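Local coordinates for eEF1A lysine and N-terminal methyltransferase (Homo sapiens, PDB 5WCJ), which methylates elongation factor 1-alpha at its N terminus through the C-terminal domain, the part described here, and at an internal lysine through the N-terminal domain, at residues A[24-29]-A[54-59]; A[106-111]-A[116-121]; A[149-154]-A[201-206]; A[158-163]-A[177-182]; A[189-192]-A[197-200]. One frame throughout, in Å; residues are numbered along the deposited sequence.

Interaction 1: A[24-29]-A[54-59]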
# COMPACT_ATOMS: atom_id res chain seq x y z
N LYS A 24 4.95 1.18 9.60
CA LYS A 24 3.88 1.44 10.58
C LYS A 24 2.97 2.59 10.16
O LYS A 24 1.75 2.50 10.27
CB LYS A 24 4.48 1.76 11.95
CG LYS A 24 5.18 0.60 12.63
CD LYS A 24 5.89 1.09 13.89
CE LYS A 24 6.48 -0.06 14.69
NZ LYS A 24 7.66 0.40 15.48
N ALA A 25 3.57 3.67 9.67
CA ALA A 25 2.80 4.81 9.14
C ALA A 25 1.94 4.46 7.92
O ALA A 25 0.81 4.93 7.81
CB ALA A 25 3.74 5.95 8.81
N MET A 26 2.46 3.63 7.00
CA MET A 26 1.67 3.22 5.83
C MET A 26 0.46 2.36 6.23
O MET A 26 -0.65 2.62 5.79
CB MET A 26 2.52 2.51 4.78
CG MET A 26 3.56 3.43 4.17
SD MET A 26 4.72 2.56 3.12
CE MET A 26 3.77 2.50 1.62
N ILE A 27 0.69 1.40 7.12
CA ILE A 27 -0.36 0.53 7.65
C ILE A 27 -1.44 1.38 8.36
O ILE A 27 -2.63 1.12 8.22
CB ILE A 27 0.25 -0.55 8.59
CG1 ILE A 27 1.08 -1.56 7.77
CG2 ILE A 27 -0.84 -1.30 9.33
CD1 ILE A 27 2.16 -2.27 8.56
N ALA A 28 -1.03 2.45 9.03
CA ALA A 28 -1.96 3.37 9.70
C ALA A 28 -3.00 3.96 8.75
O ALA A 28 -4.11 4.27 9.18
CB ALA A 28 -1.20 4.47 10.43
N GLY A 29 -2.66 4.08 7.46
CA GLY A 29 -3.59 4.56 6.47
C GLY A 29 -4.84 3.76 6.25
O GLY A 29 -5.84 4.29 5.71
N GLY A 54 9.93 -7.83 2.30
CA GLY A 54 8.62 -8.47 2.39
C GLY A 54 7.84 -8.16 3.66
O GLY A 54 6.69 -8.59 3.80
N SER A 55 8.43 -7.40 4.57
CA SER A 55 7.83 -7.21 5.88
C SER A 55 6.47 -6.49 5.84
O SER A 55 5.59 -6.81 6.64
CB SER A 55 8.78 -6.48 6.83
OG SER A 55 9.00 -5.17 6.39
N LEU A 56 6.29 -5.54 4.92
CA LEU A 56 5.02 -4.78 4.83
C LEU A 56 3.86 -5.68 4.40
O LEU A 56 2.87 -5.79 5.11
CB LEU A 56 5.16 -3.52 3.95
CG LEU A 56 3.88 -2.75 3.63
CD1 LEU A 56 3.28 -2.22 4.91
CD2 LEU A 56 4.14 -1.60 2.63
N PRO A 57 3.96 -6.34 3.23
CA PRO A 57 2.86 -7.23 2.86
C PRO A 57 2.72 -8.43 3.83
O PRO A 57 1.61 -8.91 4.06
CB PRO A 57 3.24 -7.70 1.44
CG PRO A 57 4.70 -7.43 1.30
CD PRO A 57 4.99 -6.26 2.16
N LEU A 58 3.83 -8.90 4.39
CA LEU A 58 3.75 -10.01 5.37
C LEU A 58 3.00 -9.61 6.64
O LEU A 58 2.21 -10.42 7.19
CB LEU A 58 5.13 -10.52 5.74
CG LEU A 58 5.20 -11.82 6.55
CD1 LEU A 58 4.46 -12.94 5.85
CD2 LEU A 58 6.66 -12.17 6.77
N PHE A 59 3.20 -8.37 7.06
CA PHE A 59 2.48 -7.86 8.24
C PHE A 59 0.98 -7.83 7.97
O PHE A 59 0.19 -8.28 8.81
CB PHE A 59 2.95 -6.47 8.65
CG PHE A 59 2.27 -5.95 9.88
CD1 PHE A 59 1.02 -5.31 9.81
CD2 PHE A 59 2.87 -6.09 11.13
CE1 PHE A 59 0.40 -4.81 10.96
CE2 PHE A 59 2.25 -5.60 12.27
CZ PHE A 59 1.02 -4.96 12.19
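Ile27 fits between Leu56 and Phe59, joining helix 21-28 to the helix that follows the first strand of the Rossmann-like methyltransferase fold. Its CG1 lies 3.7 Å from Leu56 CD1, the two side chains running alongside in opposing senses. At the tip, Ile27 CD1 comes within 3.5 Å of Phe59 CD1, approaching the ring obliquely. With CG1 anti to its own carbonyl carbon (chi1 -69°), the CG1-CD1 arm is directed between Leu56 and the ring, while CG2 stays behind, looser against the ring. Cutting this side chain back to an alanine would remove the CD1 methyl that touches both partners and would probably open a gap between Leu56 CD1 and the Phe59 ring. Leu56 and Phe59, one helical turn apart, both extend toward helix 21-28. Further out, the Phe59 ring stacks with His63, while Asp124 touches both Leu56 and Met26. The axes of the short segments 24-28 and 55-59 stay 10.8 Å apart at closest approach, leaving the contact to side chains. Helix 55-63 begins after Gly54, its N-cap, and the Leu56 side chain is about 8 Å from the bound S-adenosyl-L-homocysteine. The thinnest contact is the thioether one, Met26 SD to Leu56 CD2 at 4.2 Å.

Interaction 2: A[106-111]-A[116-121]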
# COMPACT_ATOMS: atom_id res chain seq x y z
N ALA A 106 -0.42 -0.30 -15.67
CA ALA A 106 -0.92 0.04 -17.03
C ALA A 106 -1.73 -1.12 -17.61
O ALA A 106 -2.85 -0.89 -18.07
CB ALA A 106 0.22 0.47 -17.95
N SER A 107 -1.25 -2.35 -17.47
CA SER A 107 -1.99 -3.55 -17.95
C SER A 107 -3.29 -3.75 -17.22
O SER A 107 -4.32 -3.98 -17.85
CB SER A 107 -1.17 -4.83 -17.83
OG SER A 107 0.00 -4.71 -18.61
N LEU A 108 -3.26 -3.65 -15.89
CA LEU A 108 -4.47 -3.79 -15.09
C LEU A 108 -5.51 -2.74 -15.44
O LEU A 108 -6.68 -3.07 -15.53
CB LEU A 108 -4.19 -3.67 -13.59
CG LEU A 108 -3.37 -4.75 -12.90
CD1 LEU A 108 -3.29 -4.40 -11.41
CD2 LEU A 108 -3.96 -6.13 -13.16
N ALA A 109 -5.09 -1.49 -15.60
CA ALA A 109 -5.99 -0.40 -15.92
C ALA A 109 -6.62 -0.55 -17.31
O ALA A 109 -7.73 -0.10 -17.52
CB ALA A 109 -5.28 0.94 -15.82
N GLY A 110 -5.92 -1.21 -18.23
CA GLY A 110 -6.47 -1.54 -19.55
C GLY A 110 -7.36 -2.79 -19.61
O GLY A 110 -7.78 -3.18 -20.69
N GLY A 111 -7.69 -3.40 -18.46
CA GLY A 111 -8.47 -4.65 -18.43
C GLY A 111 -9.96 -4.57 -18.72
O GLY A 111 -10.64 -5.61 -18.71
N PRO A 116 -9.23 -4.85 -12.21
CA PRO A 116 -9.37 -4.99 -10.76
C PRO A 116 -9.77 -3.70 -10.08
O PRO A 116 -9.72 -2.62 -10.67
CB PRO A 116 -7.98 -5.46 -10.30
CG PRO A 116 -7.16 -5.61 -11.53
CD PRO A 116 -7.82 -4.80 -12.60
N CYS A 117 -10.19 -3.84 -8.83
CA CYS A 117 -10.66 -2.74 -8.03
C CYS A 117 -10.13 -2.95 -6.61
O CYS A 117 -10.66 -3.76 -5.84
CB CYS A 117 -12.18 -2.70 -8.06
SG CYS A 117 -12.83 -1.07 -7.69
N TYR A 118 -9.05 -2.24 -6.27
CA TYR A 118 -8.41 -2.40 -4.98
C TYR A 118 -8.95 -1.43 -3.96
O TYR A 118 -9.18 -0.24 -4.27
CB TYR A 118 -6.89 -2.23 -5.11
CG TYR A 118 -6.24 -3.30 -5.95
CD1 TYR A 118 -5.92 -4.55 -5.41
CD2 TYR A 118 -5.93 -3.07 -7.28
CE1 TYR A 118 -5.34 -5.54 -6.17
CE2 TYR A 118 -5.34 -4.07 -8.05
CZ TYR A 118 -5.05 -5.30 -7.48
OH TYR A 118 -4.44 -6.29 -8.21
N ASP A 119 -9.08 -1.89 -2.72
CA ASP A 119 -9.41 -1.01 -1.61
C ASP A 119 -8.20 -0.11 -1.22
O ASP A 119 -8.38 1.03 -0.80
CB ASP A 119 -9.84 -1.83 -0.40
CG ASP A 119 -11.06 -2.70 -0.69
OD1 ASP A 119 -12.13 -2.14 -0.97
OD2 ASP A 119 -10.93 -3.94 -0.67
N VAL A 120 -7.00 -0.65 -1.34
CA VAL A 120 -5.81 0.05 -0.93
C VAL A 120 -4.73 -0.21 -1.97
O VAL A 120 -4.50 -1.34 -2.36
CB VAL A 120 -5.29 -0.44 0.45
CG1 VAL A 120 -4.03 0.33 0.85
CG2 VAL A 120 -6.33 -0.32 1.53
N ILE A 121 -4.03 0.85 -2.37
CA ILE A 121 -2.86 0.72 -3.20
C ILE A 121 -1.70 1.39 -2.47
O ILE A 121 -1.79 2.57 -2.12
CB ILE A 121 -3.07 1.34 -4.61
CG1 ILE A 121 -4.21 0.62 -5.36
CG2 ILE A 121 -1.79 1.31 -5.41
CD1 ILE A 121 -4.58 1.31 -6.66
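Leu108, in the last turn of helix 101-109, meets Pro116 and Tyr118 where the chain comes back to begin the next strand. Its CB already touches the proline ring, 3.9 Å from Pro116 CD, and the carbonyl of Leu108 lies against that same carbon. One bond further, Leu108 CG is within loose reach of Pro116 CG. The two methyls then part company. Leu108 CD2 rests on the proline, 3.6 Å from Pro116 CG, with the leucine side chain crossing the ring at about a right angle. Leu108 CD1 instead meets the rim of the Tyr118 ring, approaching at the edge near its plane, at 3.9 Å from Tyr118 CE2 and equally far from the phenol oxygen. A chi1 of -67°, with CG anti to the carbonyl carbon, swings CG toward the returning chain, and the branch there gives one methyl to each partner. The tyrosine is not held by this apolar contact alone: its OH is hydrogen-bonded to Asp70, which ties the phenol end to strand 67-73, beyond the intervening strand 44-49. The surface joined here is modest and mainly apolar. Leu108 also touches Ile153, just past helix 144-152, and Tyr118 packs on Leu47 of strand 44-49, so the contact lies where the ends of helices 101-109 and 144-152 meet the start of strand 118-123.

Interaction 3: A[149-154]-A[201-206]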
# COMPACT_ATOMS: atom_id res chain seq x y z
N LYS A 149 -4.30 6.16 -14.21
CA LYS A 149 -4.38 4.69 -14.27
C LYS A 149 -4.56 4.13 -12.86
O LYS A 149 -5.35 3.20 -12.67
CB LYS A 149 -3.15 4.07 -14.92
CG LYS A 149 -2.88 4.55 -16.33
CD LYS A 149 -4.12 4.39 -17.21
CE LYS A 149 -3.76 4.59 -18.68
NZ LYS A 149 -5.02 4.73 -19.48
N VAL A 150 -3.86 4.72 -11.89
CA VAL A 150 -3.98 4.30 -10.47
C VAL A 150 -5.41 4.56 -9.99
O VAL A 150 -6.06 3.69 -9.40
CB VAL A 150 -2.95 5.01 -9.57
CG1 VAL A 150 -3.16 4.66 -8.11
CG2 VAL A 150 -1.52 4.68 -10.00
N LYS A 151 -5.92 5.74 -10.24
CA LYS A 151 -7.28 6.07 -9.85
C LYS A 151 -8.28 5.09 -10.44
O LYS A 151 -9.25 4.72 -9.77
CB LYS A 151 -7.61 7.51 -10.29
CG LYS A 151 -9.07 7.92 -10.08
CD LYS A 151 -9.34 9.31 -10.65
CE LYS A 151 -10.83 9.51 -10.89
NZ LYS A 151 -11.14 10.95 -11.14
N SER A 152 -8.05 4.66 -11.68
CA SER A 152 -9.00 3.78 -12.37
C SER A 152 -9.09 2.37 -11.75
O SER A 152 -10.09 1.69 -11.96
CB SER A 152 -8.72 3.72 -13.89
OG SER A 152 -7.67 2.82 -14.21
N ILE A 153 -8.08 1.95 -10.97
CA ILE A 153 -8.11 0.66 -10.30
C ILE A 153 -8.31 0.73 -8.80
O ILE A 153 -8.10 -0.28 -8.12
CB ILE A 153 -6.90 -0.24 -10.66
CG1 ILE A 153 -5.54 0.42 -10.32
CG2 ILE A 153 -6.98 -0.63 -12.13
CD1 ILE A 153 -4.40 -0.58 -10.26
N LEU A 154 -8.71 1.88 -8.30
CA LEU A 154 -8.95 2.06 -6.88
C LEU A 154 -10.47 2.12 -6.69
O LEU A 154 -11.17 2.74 -7.47
CB LEU A 154 -8.28 3.35 -6.38
CG LEU A 154 -8.27 3.62 -4.87
CD1 LEU A 154 -7.32 2.71 -4.11
CD2 LEU A 154 -7.92 5.07 -4.58
N CYS A 201 -3.90 9.34 -0.00
CA CYS A 201 -4.63 10.05 -1.05
C CYS A 201 -5.98 9.39 -1.28
O CYS A 201 -6.09 8.17 -1.48
CB CYS A 201 -3.84 10.05 -2.37
SG CYS A 201 -2.11 10.53 -2.16
N GLN A 202 -7.01 10.22 -1.28
CA GLN A 202 -8.37 9.73 -1.52
C GLN A 202 -9.10 10.63 -2.51
O GLN A 202 -8.63 11.73 -2.88
CB GLN A 202 -9.10 9.66 -0.19
CG GLN A 202 -8.54 8.60 0.72
CD GLN A 202 -9.45 8.30 1.88
OE1 GLN A 202 -9.56 9.11 2.79
NE2 GLN A 202 -10.13 7.16 1.84
N LEU A 203 -10.26 10.14 -2.95
CA LEU A 203 -10.96 10.74 -4.07
C LEU A 203 -12.06 11.75 -3.72
O LEU A 203 -12.37 12.59 -4.55
CB LEU A 203 -11.53 9.64 -4.97
CG LEU A 203 -10.48 8.77 -5.66
CD1 LEU A 203 -11.11 7.50 -6.23
CD2 LEU A 203 -9.77 9.55 -6.75
N HIS A 204 -12.63 11.68 -2.52
CA HIS A 204 -13.84 12.47 -2.19
C HIS A 204 -13.71 13.30 -0.92
O HIS A 204 -14.03 12.83 0.18
CB HIS A 204 -15.04 11.52 -2.10
CG HIS A 204 -15.29 10.77 -3.37
ND1 HIS A 204 -15.22 9.40 -3.44
CD2 HIS A 204 -15.50 11.20 -4.63
CE1 HIS A 204 -15.43 9.01 -4.68
NE2 HIS A 204 -15.59 10.09 -5.43
N PRO A 205 -13.24 14.56 -1.06
CA PRO A 205 -13.08 15.45 0.11
C PRO A 205 -14.38 15.72 0.90
O PRO A 205 -14.31 15.94 2.11
CB PRO A 205 -12.56 16.76 -0.50
CG PRO A 205 -12.15 16.45 -1.88
CD PRO A 205 -12.95 15.26 -2.31
N GLU A 206 -15.53 15.70 0.22
CA GLU A 206 -16.84 15.91 0.89
C GLU A 206 -17.20 14.86 1.97
O GLU A 206 -17.94 15.16 2.91
CB GLU A 206 -17.98 16.02 -0.15
CG GLU A 206 -18.39 14.74 -0.90
CD GLU A 206 -17.50 14.39 -2.09
OE1 GLU A 206 -16.42 15.01 -2.27
OE2 GLU A 206 -17.87 13.46 -2.85
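Leu203 lays its CD2 methyl against the aliphatic stem of Lys151, 3.8 Å from Lys151 CG and 3.9 Å from Lys151 CD. The lysine has CG anti to the backbone N (chi1 173°) and runs extended beyond it, so its methylenes brush the leucine obliquely and its ammonium is carried past the contact. The second methyl of Leu203 turns to the buried side, where CD1 faces Leu154 CD2 at 4.3 Å, a loose approach. Leu203 thus bridges an exposed lysine stem and a buried leucine. Behind it, the CB of Leu203 sits over the centre of the His204 ring, 3.9 Å above its plane, and the leucine also touches Phe183. On the other segment the end of the helix is tied down by Ser152 OG, which donates a 2.8 Å bond to Lys149 O from a direction tilted 25° out of the carbonyl plane. The main-chain oxygen of Ser152 in turn accepts a bond from Arg115. What meets here is the C-terminal end of helix 144-152, with the residues that follow it, and the chain just leaving strand 197-202, the antiparallel strand inserted between its neighbours in the 3-2-1-4-5-7-6 sheet order characteristic of class I methyltransferases.

Interaction 4: A[158-163]-A[177-182]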
# COMPACT_ATOMS: atom_id res chain seq x y z
N GLY A 158 -11.53 4.03 -1.50
CA GLY A 158 -10.25 3.43 -1.14
C GLY A 158 -9.20 4.48 -0.82
O GLY A 158 -9.47 5.69 -0.81
N VAL A 159 -7.98 3.99 -0.57
CA VAL A 159 -6.89 4.85 -0.19
C VAL A 159 -5.65 4.47 -1.01
O VAL A 159 -5.35 3.29 -1.17
CB VAL A 159 -6.64 4.85 1.33
CG1 VAL A 159 -6.25 3.48 1.85
CG2 VAL A 159 -5.59 5.91 1.69
N PHE A 160 -4.96 5.49 -1.51
CA PHE A 160 -3.69 5.34 -2.21
C PHE A 160 -2.61 5.90 -1.28
O PHE A 160 -2.71 7.05 -0.86
CB PHE A 160 -3.79 6.13 -3.53
CG PHE A 160 -2.51 6.28 -4.28
CD1 PHE A 160 -1.65 5.22 -4.48
CD2 PHE A 160 -2.22 7.49 -4.89
CE1 PHE A 160 -0.46 5.38 -5.20
CE2 PHE A 160 -1.06 7.67 -5.61
CZ PHE A 160 -0.17 6.60 -5.79
N ILE A 161 -1.64 5.07 -0.90
CA ILE A 161 -0.67 5.38 0.14
C ILE A 161 0.69 5.34 -0.50
O ILE A 161 1.06 4.30 -1.09
CB ILE A 161 -0.76 4.39 1.31
CG1 ILE A 161 -2.20 4.32 1.85
CG2 ILE A 161 0.29 4.72 2.36
CD1 ILE A 161 -2.44 3.26 2.91
N LEU A 162 1.45 6.42 -0.36
CA LEU A 162 2.73 6.58 -1.03
C LEU A 162 3.84 6.91 -0.03
O LEU A 162 3.67 7.82 0.77
CB LEU A 162 2.58 7.77 -1.99
CG LEU A 162 3.79 8.28 -2.76
CD1 LEU A 162 4.19 7.23 -3.79
CD2 LEU A 162 3.47 9.60 -3.42
N ASN A 163 4.96 6.20 -0.11
CA ASN A 163 6.17 6.51 0.62
C ASN A 163 6.95 7.45 -0.30
O ASN A 163 7.34 7.04 -1.39
CB ASN A 163 6.95 5.24 0.90
CG ASN A 163 8.30 5.49 1.57
OD1 ASN A 163 8.51 6.50 2.21
ND2 ASN A 163 9.23 4.52 1.42
N ALA A 177 1.29 18.78 -5.90
CA ALA A 177 0.23 19.45 -6.67
C ALA A 177 -0.44 18.49 -7.66
O ALA A 177 -1.67 18.45 -7.78
CB ALA A 177 0.76 20.68 -7.40
N GLY A 178 0.38 17.71 -8.35
CA GLY A 178 -0.12 16.69 -9.29
C GLY A 178 -0.92 15.60 -8.61
O GLY A 178 -1.97 15.17 -9.12
N LEU A 179 -0.45 15.13 -7.45
CA LEU A 179 -1.21 14.15 -6.69
C LEU A 179 -2.59 14.69 -6.30
O LEU A 179 -3.59 13.99 -6.46
CB LEU A 179 -0.49 13.71 -5.42
CG LEU A 179 0.55 12.63 -5.64
CD1 LEU A 179 1.50 12.64 -4.46
CD2 LEU A 179 -0.10 11.26 -5.81
N LYS A 180 -2.61 15.91 -5.78
CA LYS A 180 -3.85 16.55 -5.34
C LYS A 180 -4.82 16.79 -6.51
O LYS A 180 -6.03 16.68 -6.33
CB LYS A 180 -3.54 17.86 -4.58
CG LYS A 180 -4.68 18.32 -3.68
CD LYS A 180 -4.30 19.53 -2.85
N ALA A 181 -4.29 17.09 -7.69
CA ALA A 181 -5.11 17.22 -8.91
C ALA A 181 -5.94 15.96 -9.21
O ALA A 181 -7.06 16.05 -9.67
CB ALA A 181 -4.24 17.55 -10.11
N VAL A 182 -5.36 14.79 -8.95
CA VAL A 182 -6.04 13.52 -9.21
C VAL A 182 -6.73 12.97 -7.96
O VAL A 182 -7.80 12.38 -8.10
CB VAL A 182 -5.04 12.49 -9.78
CG1 VAL A 182 -5.72 11.14 -10.06
CG2 VAL A 182 -4.37 13.03 -11.04
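Leu179 carries this contact, giving one methyl to each of two side chains on strand 158-164. Its CD2 comes up to the rim of the Phe160 ring, 3.7 Å from Phe160 CE2 and near the plane of the ring, the two side chains crossing at about a right angle. Its CD1 meets Leu162 CD2 at 3.8 Å in one of the two conformers of Leu162. Phe160 and Leu162 lie two residues apart on the strand and so on the same side of it, each with CG anti to the backbone N (chi1 170° for Phe160), which extends both toward the helix. Leu179 answers from a helix whose nearest backbone is still distant, with 10.2 Å between Phe160 CA and Leu179 CA. All three residues are buried. Around them the Phe160 ring makes an edge-to-face contact with Phe123 and meets Phe183 at an intermediate angle, while Leu147 of helix 144-152 touches both Phe160 and Leu179. Leu199 of the adjoining strand packs on Leu162 and Leu179. Strand 158-164, helix 169-182 and the parallel strand 185-190 form a beta-alpha-beta crossover with strand 197-202 lying between the two strands, and Leu179 seats its helix on the sheet of this Rossmann-like fold.

Interaction 5: A[189-192]-A[197-200]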
# COMPACT_ATOMS: atom_id res chain seq x y z
N ARG A 189 1.91 12.39 6.57
CA ARG A 189 2.59 12.06 7.80
C ARG A 189 4.09 12.13 7.60
O ARG A 189 4.61 11.38 6.77
CB ARG A 189 2.19 10.68 8.30
CG ARG A 189 2.75 10.36 9.69
CD ARG A 189 2.23 9.13 10.35
NE ARG A 189 0.78 9.08 10.27
CZ ARG A 189 0.02 8.19 10.89
NH1 ARG A 189 0.56 7.26 11.66
NH2 ARG A 189 -1.29 8.25 10.71
N ARG A 190 4.78 13.00 8.34
CA ARG A 190 6.26 13.00 8.38
C ARG A 190 6.69 11.92 9.37
O ARG A 190 6.02 11.70 10.36
CB ARG A 190 6.84 14.36 8.79
CG ARG A 190 6.28 15.59 8.07
CD ARG A 190 6.39 15.54 6.56
NE ARG A 190 7.56 16.26 6.06
CZ ARG A 190 8.80 15.77 5.92
NH1 ARG A 190 9.10 14.51 6.25
NH2 ARG A 190 9.76 16.56 5.44
N ILE A 191 7.77 11.21 9.08
CA ILE A 191 8.20 10.08 9.91
C ILE A 191 9.34 10.54 10.82
O ILE A 191 10.30 11.16 10.37
CB ILE A 191 8.61 8.86 9.07
CG1 ILE A 191 7.51 8.47 8.07
CG2 ILE A 191 8.97 7.67 9.95
CD1 ILE A 191 6.14 8.31 8.68
N GLU A 192 9.22 10.22 12.11
CA GLU A 192 10.23 10.61 13.11
C GLU A 192 11.57 10.02 12.75
O GLU A 192 11.66 8.83 12.47
CB GLU A 192 9.81 10.14 14.51
N GLU A 197 8.20 10.91 3.88
CA GLU A 197 6.86 11.19 4.32
C GLU A 197 5.85 10.28 3.63
O GLU A 197 6.08 9.82 2.51
CB GLU A 197 6.52 12.65 4.15
CG GLU A 197 6.36 13.15 2.75
CD GLU A 197 6.28 14.67 2.73
OE1 GLU A 197 7.22 15.34 3.26
OE2 GLU A 197 5.28 15.18 2.19
N ILE A 198 4.76 10.02 4.32
CA ILE A 198 3.73 9.14 3.80
C ILE A 198 2.57 10.01 3.39
O ILE A 198 2.10 10.86 4.16
CB ILE A 198 3.27 8.05 4.82
CG1 ILE A 198 4.46 7.23 5.33
CG2 ILE A 198 2.19 7.19 4.18
CD1 ILE A 198 5.36 6.64 4.25
N LEU A 199 2.13 9.85 2.13
CA LEU A 199 0.99 10.52 1.63
C LEU A 199 -0.17 9.54 1.57
O LEU A 199 -0.03 8.43 1.09
CB LEU A 199 1.23 11.08 0.24
CG LEU A 199 2.54 11.85 0.05
CD1 LEU A 199 2.61 12.37 -1.38
CD2 LEU A 199 2.67 12.98 1.02
N PHE A 200 -1.32 9.99 2.02
CA PHE A 200 -2.55 9.18 2.00
C PHE A 200 -3.53 9.94 1.12
O PHE A 200 -3.93 11.09 1.43
CB PHE A 200 -3.13 9.05 3.39
CG PHE A 200 -2.17 8.60 4.43
CD1 PHE A 200 -1.97 7.24 4.68
CD2 PHE A 200 -1.46 9.53 5.21
CE1 PHE A 200 -1.08 6.82 5.65
CE2 PHE A 200 -0.57 9.11 6.18
CZ PHE A 200 -0.40 7.76 6.42
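Bends at chi2 and chi3 (-56° and -97°) fold Arg190 back so that one face of its guanidinium lies beneath Glu197 OE1. In the acid, chi1 of 70° sets CG between backbone N and carbonyl carbon, and the chain runs on extended from there. Arg190 NE and Glu197 OE1 are 3.0 Å apart, but OE1 sits above the guanidinium plane, off toward its rim, which makes this salt bridge electrostatic and not a directed hydrogen bond. The same oxygen is paired with Lys172 of helix 169-182. Replacing the acid by an alanine would probably leave Arg190 and Lys172 without their shared negative partner and the guanidinium less restrained, with its weak bond to Val195 O. Arg189 and Ile198 form an antiparallel hydrogen-bonded pair, with Arg189 N to Ile198 O at 2.9 Å and Ile198 N to Arg189 O at 2.8 Å. Their side chains occupy the opposite face of the sheet, where Arg189 CB meets the edge of the Phe200 ring, 3.8 Å from CE2, while Ile198 CG2 lies over one face, near the rim. Ile191 CD1 adds a 3.9 Å contact with Ile198 CG1, near helix 21-28. The arrangement is a beta hairpin whose strand 185-190 borders the methyltransferase sheet.

In the fold
Interactions 1 and 4 are buried and purely apolar: interaction 1 packs two helices together, interaction 4 a helix on the sheet, and Met26 and Leu179 reach strand 158-164 from its two faces, Met26 O touching Ile161 CD1. Interaction 5 holds the sheet edge and is the only one that adds backbone pairing and a salt bridge; it meets interaction 1 through Ala25 and Ile191, and interaction 4 through Leu179 and Leu199. Interactions 2 and 3 lie nearer the surface, at helix ends, and are linked by a probable hydrogen bond from Tyr118 N to Ile153 O. Strand 197-202 serves both interactions 3 and 5, whose centres are about 19 Å apart.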